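Adhesion and penetration protein autotransporter (Haemophilus influenzae, PDB 3SYJ) probably acts as a serine protease and mediates bacterial adherence and invasion through its surface-exposed passenger domain, which also self-associates during bacterial aggregation. Local coordinates at residues L881-E886 with D913-S918; G887-S892 with D919-T924. One frame throughout, in Å; residues are numbered along the deposited sequence.

In the fold
The two contacts follow one another along the same pair of chain segments near the C-terminal end of the beta-helical Hap passenger domain, far from the protease domain. Contact 1 joins two connecting loops at a corner of the solenoid; contact 2 joins the strands into which those loops run, one coil apart. The loops meet through a few van der Waals and polar approaches around a solvent-facing amide, with leucines buried beneath. The strands are held by regular parallel backbone bonding, with aromatic and leucine side chains on the core face and Asp888, Ile890, Lys922 and Thr924 on the exposed one. Leu921 packs on Leu881 and Ala885, making the two interiors continuous, while Glu886 and Lys920 form a weak ion pair.

Contact 1: residues L881-E886 with D913-S918; sequences LSNDAE and DNQPLS
Asn883 and Leu917 mark the closest backbone approach of the two loops, their CA atoms 5.5 Å apart, with residues 882-885 folded into a type I beta turn. On the inner side, Leu917 brings one methyl across: CD2 lies 3.9 Å from CB of Leu881 and also borders the carbonyl O of Ser882. Its CG is anti to the carbonyl carbon (chi1 -65°), beside the backbone N; both leucines pack on Val909. The contact lies at a turn of the right-handed beta-helix, where two successive coils pass from one strand to the next. On the solvent side the amide of Asn883 reaches over the second loop. Its ND2 comes within 2.7 Å of Pro916 O, while OD1 rests 3.2 Å from CB of Gln915, whose chain bends at chi2 and carries its own amide away; the two amide planes are 61° apart. Further along, CB of Ser918 faces two carbonyl oxygens of the turn, 3.4 Å from Ala885 O and 3.6 Å from Asn883 O, whereas its OG is bonded to the backbone N of Lys920. Each loop is also braced internally. Ser882 OG accepts from Asp884 N at 3.1 Å in an ST turn and has a second partner in Gly857 O. In the other loop Asp913 OD2 takes the N-H of Gln915, from above the carboxylate plane, in an Asx turn.

Contact 2: residues G887-S892 with D919-T924; sequences GDYILS and DKLKFT
Tyr889 sets its CB beside the CD1-CE1 bond of Phe923, 3.8 Å from CD1. The two rings are inclined at 36° to each other with centroids 5.9 Å apart, an oblique pairing. Both have CG anti to the carbonyl carbon (chi1 -52° in Tyr889 and -67° in Phe923), which starts the rings off in the same sense from neighbouring strands. Leu921 CD1 then meets the edge of the tyrosine ring near its plane, 3.9 Å from CE2. The phenol OH turns back to the carbonyl O of Glu886 and lies over Gly887, whose backbone conformation suits a residue without CB. Leu891 comes to the same part of the Phe923 ring from the other side of its plane, though the modelled approach of its CD1 is too close to be reliable. On the reverse face, Lys922 stretches out fully extended and lays CD beside Asp888 OD1; its NZ stays 4.0 Å from that oxygen, beyond a salt bridge, though the opposite charges may still attract. A water on this side donates to Tyr889 O and also bonds Thr924 OG1. The strands are parallel and in register from Gly887-Leu921 to Ile890-Thr924. Their ladder starts with Gly887 N to Lys920 O and ends with Leu891 N to Thr924 O, the latter 2.7 Å long and nearly straight. In between, Lys922 N bonds Gly887 O, Tyr889 N bonds Lys922 O, and Thr924 N bonds Tyr889 O. Such coil-on-coil pairing is the hallmark of the parallel beta-helix of pertactin-like passenger domains. Strand 862-870 pairs with 887-895 as the preceding coil; on the core side strands 875-881 and 906-911 supply Leu881 and Val909 against Phe923, whose ring also meets Phe946 of strand 945-949 edge-to-face.

Contact 1: residues L881-E886 with D913-S918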
ATOM      1  N   LEU A 881     -14.538 -24.699  -0.949  1.00 40.27           N
ATOM      2  CA  LEU A 881     -13.954 -25.477  -2.035  1.00 39.47           C
ATOM      3  C   LEU A 881     -14.880 -25.563  -3.243  1.00 43.98           C
ATOM      4  O   LEU A 881     -16.036 -25.151  -3.184  1.00 47.79           O
ATOM      5  CB  LEU A 881     -13.604 -26.884  -1.547  1.00 42.52           C
ATOM      6  CG  LEU A 881     -12.800 -26.969  -0.249  1.00 38.78           C
ATOM      7  CD1 LEU A 881     -12.539 -28.417   0.114  1.00 35.06           C
ATOM      8  CD2 LEU A 881     -11.493 -26.203  -0.385  1.00 34.92           C
ATOM      9  N   SER A 882     -14.358 -26.101  -4.340  1.00 45.45           N
ATOM     10  CA  SER A 882     -15.139 -26.272  -5.556  1.00 46.66           C
ATOM     11  C   SER A 882     -15.434 -27.751  -5.785  1.00 49.37           C
ATOM     12  O   SER A 882     -15.118 -28.594  -4.947  1.00 50.59           O
ATOM     13  CB  SER A 882     -14.375 -25.718  -6.754  1.00 47.60           C
ATOM     14  OG  SER A 882     -13.312 -26.589  -7.108  1.00 47.75           O
ATOM     15  N   ASN A 883     -16.030 -28.062  -6.929  1.00 54.17           N
ATOM     16  CA  ASN A 883     -16.299 -29.447  -7.286  1.00 59.37           C
ATOM     17  C   ASN A 883     -15.024 -30.246  -7.523  1.00 57.79           C
ATOM     18  O   ASN A 883     -15.019 -31.470  -7.398  1.00 59.43           O
ATOM     19  CB  ASN A 883     -17.198 -29.518  -8.519  1.00 67.92           C
ATOM     20  CG  ASN A 883     -18.673 -29.493  -8.162  1.00 77.40           C
ATOM     21  OD1 ASN A 883     -19.465 -28.781  -8.784  1.00 78.13           O
ATOM     22  ND2 ASN A 883     -19.049 -30.271  -7.148  1.00 67.60           N
ATOM     23  N   ASP A 884     -13.945 -29.545  -7.860  1.00 56.45           N
ATOM     24  CA  ASP A 884     -12.670 -30.192  -8.162  1.00 54.02           C
ATOM     25  C   ASP A 884     -11.906 -30.676  -6.928  1.00 53.61           C
ATOM     26  O   ASP A 884     -11.007 -31.507  -7.042  1.00 62.57           O
ATOM     27  CB  ASP A 884     -11.780 -29.269  -8.997  1.00 55.17           C
ATOM     28  CG  ASP A 884     -11.987 -29.451 -10.489  1.00 68.80           C
ATOM     29  OD1 ASP A 884     -11.109 -29.022 -11.271  1.00 70.10           O
ATOM     30  OD2 ASP A 884     -13.026 -30.031 -10.877  1.00 64.41           O
ATOM     31  N   ALA A 885     -12.255 -30.161  -5.755  1.00 44.56           N
ATOM     32  CA  ALA A 885     -11.575 -30.567  -4.528  1.00 43.65           C
ATOM     33  C   ALA A 885     -11.494 -32.094  -4.386  1.00 50.76           C
ATOM     34  O   ALA A 885     -12.373 -32.816  -4.859  1.00 56.04           O
ATOM     35  CB  ALA A 885     -12.254 -29.951  -3.323  1.00 42.91           C
ATOM     36  N   GLU A 886     -10.434 -32.573  -3.738  1.00 47.89           N
ATOM     37  CA  GLU A 886     -10.218 -34.004  -3.528  1.00 46.85           C
ATOM     38  C   GLU A 886      -8.988 -34.221  -2.656  1.00 43.87           C
ATOM     39  O   GLU A 886      -8.185 -33.310  -2.479  1.00 42.16           O
ATOM     40  CB  GLU A 886     -10.042 -34.727  -4.864  1.00 54.64           C
ATOM     41  CG  GLU A 886      -8.719 -34.441  -5.567  1.00 55.57           C
ATOM     42  CD  GLU A 886      -8.684 -34.967  -6.995  1.00 64.15           C
ATOM     43  OE1 GLU A 886      -9.722 -35.481  -7.466  1.00 65.79           O
ATOM     44  OE2 GLU A 886      -7.623 -34.863  -7.650  1.00 63.24           O
ATOM     45  N   ASP A 913     -20.413 -22.677  -4.312  1.00 54.90           N
ATOM     46  CA  ASP A 913     -21.799 -22.431  -4.649  1.00 54.22           C
ATOM     47  C   ASP A 913     -22.600 -23.669  -4.226  1.00 54.88           C
ATOM     48  O   ASP A 913     -22.164 -24.441  -3.418  1.00 48.82           O
ATOM     49  CB  ASP A 913     -21.967 -22.385  -6.146  1.00 54.96           C
ATOM     50  CG  ASP A 913     -21.371 -23.564  -6.812  1.00 61.24           C
ATOM     51  OD1 ASP A 913     -21.179 -23.527  -8.011  1.00 66.08           O
ATOM     52  OD2 ASP A 913     -21.090 -24.537  -6.128  1.00 60.04           O
ATOM     53  N   ASN A 914     -23.780 -23.828  -4.801  1.00 57.61           N
ATOM     54  CA  ASN A 914     -24.711 -24.865  -4.405  1.00 60.38           C
ATOM     55  C   ASN A 914     -24.355 -26.292  -4.791  1.00 57.62           C
ATOM     56  O   ASN A 914     -24.916 -27.186  -4.239  1.00 61.24           O
ATOM     57  CB  ASN A 914     -26.142 -24.595  -4.892  1.00 65.85           C
ATOM     58  CG  ASN A 914     -26.711 -23.289  -4.400  1.00 66.15           C
ATOM     59  OD1 ASN A 914     -26.590 -22.935  -3.237  1.00 67.18           O
ATOM     60  ND2 ASN A 914     -27.351 -22.573  -5.292  1.00 57.66           N
ATOM     61  N   GLN A 915     -23.461 -26.527  -5.729  1.00 51.63           N
ATOM     62  CA  GLN A 915     -23.077 -27.907  -5.990  1.00 56.23           C
ATOM     63  C   GLN A 915     -22.375 -28.548  -4.797  1.00 56.78           C
ATOM     64  O   GLN A 915     -21.668 -27.894  -4.070  1.00 58.06           O
ATOM     65  CB  GLN A 915     -22.181 -28.019  -7.230  1.00 56.86           C
ATOM     66  CG  GLN A 915     -22.608 -27.190  -8.417  1.00 57.78           C
ATOM     67  CD  GLN A 915     -23.727 -27.778  -9.237  1.00 49.49           C
ATOM     68  OE1 GLN A 915     -23.959 -28.957  -9.243  1.00 47.52           O
ATOM     69  NE2 GLN A 915     -24.388 -26.945  -9.952  1.00 40.53           N
ATOM     70  N   PRO A 916     -22.558 -29.846  -4.630  1.00 55.63           N
ATOM     71  CA  PRO A 916     -21.989 -30.605  -3.523  1.00 51.71           C
ATOM     72  C   PRO A 916     -20.508 -30.944  -3.670  1.00 52.66           C
ATOM     73  O   PRO A 916     -20.014 -31.069  -4.765  1.00 54.53           O
ATOM     74  CB  PRO A 916     -22.806 -31.887  -3.549  1.00 49.15           C
ATOM     75  CG  PRO A 916     -23.898 -31.637  -4.301  1.00 50.27           C
ATOM     76  CD  PRO A 916     -23.636 -30.591  -5.262  1.00 48.64           C
ATOM     77  N   LEU A 917     -19.813 -31.090  -2.560  1.00 49.53           N
ATOM     78  CA  LEU A 917     -18.389 -31.401  -2.619  1.00 46.04           C
ATOM     79  C   LEU A 917     -18.157 -32.839  -3.062  1.00 46.57           C
ATOM     80  O   LEU A 917     -18.927 -33.733  -2.720  1.00 51.70           O
ATOM     81  CB  LEU A 917     -17.730 -31.169  -1.258  1.00 46.29           C
ATOM     82  CG  LEU A 917     -17.697 -29.730  -0.742  1.00 47.61           C
ATOM     83  CD1 LEU A 917     -17.093 -29.684   0.650  1.00 47.68           C
ATOM     84  CD2 LEU A 917     -16.924 -28.828  -1.694  1.00 45.87           C
ATOM     85  N   SER A 918     -17.084 -33.053  -3.814  1.00 48.08           N
ATOM     86  CA  SER A 918     -16.769 -34.365  -4.369  1.00 49.99           C
ATOM     87  C   SER A 918     -16.684 -35.465  -3.312  1.00 51.28           C
ATOM     88  O   SER A 918     -16.394 -35.205  -2.146  1.00 53.34           O
ATOM     89  CB  SER A 918     -15.462 -34.298  -5.167  1.00 54.43           C
ATOM     90  OG  SER A 918     -15.070 -35.577  -5.629  1.00 55.44           O
TER

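Contact 2: residues G887-S892 with D919-T924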
ATOM      1  N   GLY A 887      -8.839 -35.425  -2.111  1.00 50.58           N
ATOM      2  CA  GLY A 887      -7.699 -35.738  -1.264  1.00 47.43           C
ATOM      3  C   GLY A 887      -8.081 -36.124   0.154  1.00 44.66           C
ATOM      4  O   GLY A 887      -9.259 -36.163   0.497  1.00 45.34           O
ATOM      5  N   ASP A 888      -7.076 -36.415   0.977  1.00 47.83           N
ATOM      6  CA  ASP A 888      -7.302 -36.795   2.372  1.00 51.31           C
ATOM      7  C   ASP A 888      -6.752 -35.761   3.348  1.00 48.14           C
ATOM      8  O   ASP A 888      -5.553 -35.480   3.364  1.00 45.31           O
ATOM      9  CB  ASP A 888      -6.685 -38.163   2.672  1.00 54.60           C
ATOM     10  CG  ASP A 888      -7.608 -39.311   2.309  1.00 67.70           C
ATOM     11  OD1 ASP A 888      -7.745 -40.240   3.136  1.00 75.45           O
ATOM     12  OD2 ASP A 888      -8.202 -39.282   1.207  1.00 64.30           O
ATOM     13  N   TYR A 889      -7.626 -35.210   4.180  1.00 43.64           N
ATOM     14  CA  TYR A 889      -7.217 -34.136   5.073  1.00 42.60           C
ATOM     15  C   TYR A 889      -7.680 -34.328   6.509  1.00 41.55           C
ATOM     16  O   TYR A 889      -8.674 -35.000   6.777  1.00 43.12           O
ATOM     17  CB  TYR A 889      -7.699 -32.795   4.524  1.00 38.41           C
ATOM     18  CG  TYR A 889      -7.291 -32.594   3.086  1.00 40.22           C
ATOM     19  CD1 TYR A 889      -5.999 -32.199   2.764  1.00 39.10           C
ATOM     20  CD2 TYR A 889      -8.186 -32.827   2.049  1.00 41.10           C
ATOM     21  CE1 TYR A 889      -5.611 -32.024   1.455  1.00 40.72           C
ATOM     22  CE2 TYR A 889      -7.809 -32.655   0.734  1.00 44.25           C
ATOM     23  CZ  TYR A 889      -6.518 -32.253   0.443  1.00 42.06           C
ATOM     24  OH  TYR A 889      -6.128 -32.081  -0.863  1.00 40.52           O
ATOM     25  N   ILE A 890      -6.926 -33.744   7.430  1.00 40.75           N
ATOM     26  CA  ILE A 890      -7.286 -33.763   8.835  1.00 38.82           C
ATOM     27  C   ILE A 890      -7.800 -32.387   9.218  1.00 42.66           C
ATOM     28  O   ILE A 890      -7.223 -31.370   8.834  1.00 38.63           O
ATOM     29  CB  ILE A 890      -6.087 -34.133   9.717  1.00 31.53           C
ATOM     30  CG1 ILE A 890      -5.737 -35.609   9.532  1.00 40.82           C
ATOM     31  CG2 ILE A 890      -6.383 -33.826  11.178  1.00 37.77           C
ATOM     32  CD1 ILE A 890      -4.509 -36.052  10.295  1.00 32.22           C
ATOM     33  N   LEU A 891      -8.906 -32.363   9.952  1.00 44.76           N
ATOM     34  CA  LEU A 891      -9.461 -31.119  10.462  1.00 41.58           C
ATOM     35  C   LEU A 891      -9.222 -31.022  11.956  1.00 44.10           C
ATOM     36  O   LEU A 891      -9.611 -31.905  12.714  1.00 46.42           O
ATOM     37  CB  LEU A 891     -10.959 -31.029  10.168  1.00 44.11           C
ATOM     38  CG  LEU A 891     -11.368 -30.243   8.923  1.00 49.05           C
ATOM     39  CD1 LEU A 891     -10.522 -30.649   7.731  1.00 49.10           C
ATOM     40  CD2 LEU A 891     -12.848 -30.428   8.627  1.00 43.92           C
ATOM     41  N   SER A 892      -8.569 -29.948  12.374  1.00 44.48           N
ATOM     42  CA  SER A 892      -8.337 -29.709  13.787  1.00 44.41           C
ATOM     43  C   SER A 892      -9.070 -28.440  14.183  1.00 42.61           C
ATOM     44  O   SER A 892      -8.970 -27.421  13.503  1.00 41.26           O
ATOM     45  CB  SER A 892      -6.844 -29.577  14.069  1.00 43.72           C
ATOM     46  OG  SER A 892      -6.594 -29.649  15.458  1.00 53.45           O
ATOM     47  N   ASP A 919     -16.948 -36.698  -3.734  1.00 52.09           N
ATOM     48  CA  ASP A 919     -16.790 -37.863  -2.873  1.00 55.20           C
ATOM     49  C   ASP A 919     -15.326 -38.275  -2.752  1.00 54.68           C
ATOM     50  O   ASP A 919     -14.967 -39.091  -1.898  1.00 46.72           O
ATOM     51  CB  ASP A 919     -17.609 -39.036  -3.404  1.00 55.88           C
ATOM     52  CG  ASP A 919     -18.962 -39.147  -2.733  1.00 70.45           C
ATOM     53  OD1 ASP A 919     -19.301 -40.264  -2.279  1.00 68.44           O
ATOM     54  OD2 ASP A 919     -19.676 -38.119  -2.645  1.00 72.86           O
ATOM     55  N   LYS A 920     -14.492 -37.713  -3.622  1.00 50.71           N
ATOM     56  CA  LYS A 920     -13.058 -37.971  -3.593  1.00 48.07           C
ATOM     57  C   LYS A 920     -12.410 -37.109  -2.519  1.00 48.21           C
ATOM     58  O   LYS A 920     -11.235 -37.269  -2.199  1.00 53.04           O
ATOM     59  CB  LYS A 920     -12.437 -37.675  -4.957  1.00 53.07           C
ATOM     60  CG  LYS A 920     -13.070 -38.437  -6.105  1.00 55.08           C
ATOM     61  CD  LYS A 920     -12.602 -37.905  -7.451  1.00 59.40           C
ATOM     62  CE  LYS A 920     -13.001 -36.449  -7.635  1.00 67.18           C
ATOM     63  NZ  LYS A 920     -12.626 -35.932  -8.979  1.00 67.58           N
ATOM     64  N   LEU A 921     -13.195 -36.187  -1.971  1.00 49.94           N
ATOM     65  CA  LEU A 921     -12.760 -35.343  -0.865  1.00 49.01           C
ATOM     66  C   LEU A 921     -13.012 -36.061   0.467  1.00 50.05           C
ATOM     67  O   LEU A 921     -14.119 -36.524   0.733  1.00 51.16           O
ATOM     68  CB  LEU A 921     -13.524 -34.019  -0.911  1.00 44.86           C
ATOM     69  CG  LEU A 921     -12.995 -32.807  -0.149  1.00 47.67           C
ATOM     70  CD1 LEU A 921     -11.538 -32.544  -0.488  1.00 47.19           C
ATOM     71  CD2 LEU A 921     -13.849 -31.589  -0.469  1.00 41.42           C
ATOM     72  N   LYS A 922     -11.986 -36.162   1.302  1.00 42.08           N
ATOM     73  CA  LYS A 922     -12.127 -36.875   2.564  1.00 44.89           C
ATOM     74  C   LYS A 922     -11.547 -36.094   3.742  1.00 49.19           C
ATOM     75  O   LYS A 922     -10.377 -35.704   3.725  1.00 48.45           O
ATOM     76  CB  LYS A 922     -11.478 -38.255   2.469  1.00 49.85           C
ATOM     77  CG  LYS A 922     -11.581 -39.084   3.743  1.00 58.57           C
ATOM     78  CD  LYS A 922     -10.884 -40.430   3.580  1.00 72.77           C
ATOM     79  CE  LYS A 922     -11.095 -41.329   4.796  1.00 77.48           C
ATOM     80  NZ  LYS A 922     -10.571 -42.712   4.571  1.00 81.18           N
ATOM     81  N   PHE A 923     -12.376 -35.874   4.763  1.00 45.42           N
ATOM     82  CA  PHE A 923     -11.957 -35.161   5.969  1.00 44.04           C
ATOM     83  C   PHE A 923     -12.087 -36.009   7.227  1.00 43.94           C
ATOM     84  O   PHE A 923     -12.975 -36.855   7.335  1.00 46.34           O
ATOM     85  CB  PHE A 923     -12.773 -33.882   6.153  1.00 46.42           C
ATOM     86  CG  PHE A 923     -12.519 -32.852   5.105  1.00 45.47           C
ATOM     87  CD1 PHE A 923     -11.401 -32.045   5.173  1.00 43.90           C
ATOM     88  CD2 PHE A 923     -13.390 -32.694   4.049  1.00 38.58           C
ATOM     89  CE1 PHE A 923     -11.159 -31.095   4.208  1.00 46.41           C
ATOM     90  CE2 PHE A 923     -13.154 -31.748   3.080  1.00 46.17           C
ATOM     91  CZ  PHE A 923     -12.036 -30.946   3.159  1.00 44.46           C
ATOM     92  N   THR A 924     -11.206 -35.749   8.186  1.00 41.39           N
ATOM     93  CA  THR A 924     -11.227 -36.441   9.464  1.00 38.11           C
ATOM     94  C   THR A 924     -11.004 -35.440  10.577  1.00 43.12           C
ATOM     95  O   THR A 924     -10.035 -34.683  10.557  1.00 43.46           O
ATOM     96  CB  THR A 924     -10.127 -37.496   9.534  1.00 33.77           C
ATOM     97  OG1 THR A 924     -10.456 -38.574   8.652  1.00 35.33           O
ATOM     98  CG2 THR A 924      -9.985 -38.025  10.949  1.00 32.17           C
TER
HETATM   99  O   HOH W   1      -9.124 -37.923   5.948  1.00 48.38           O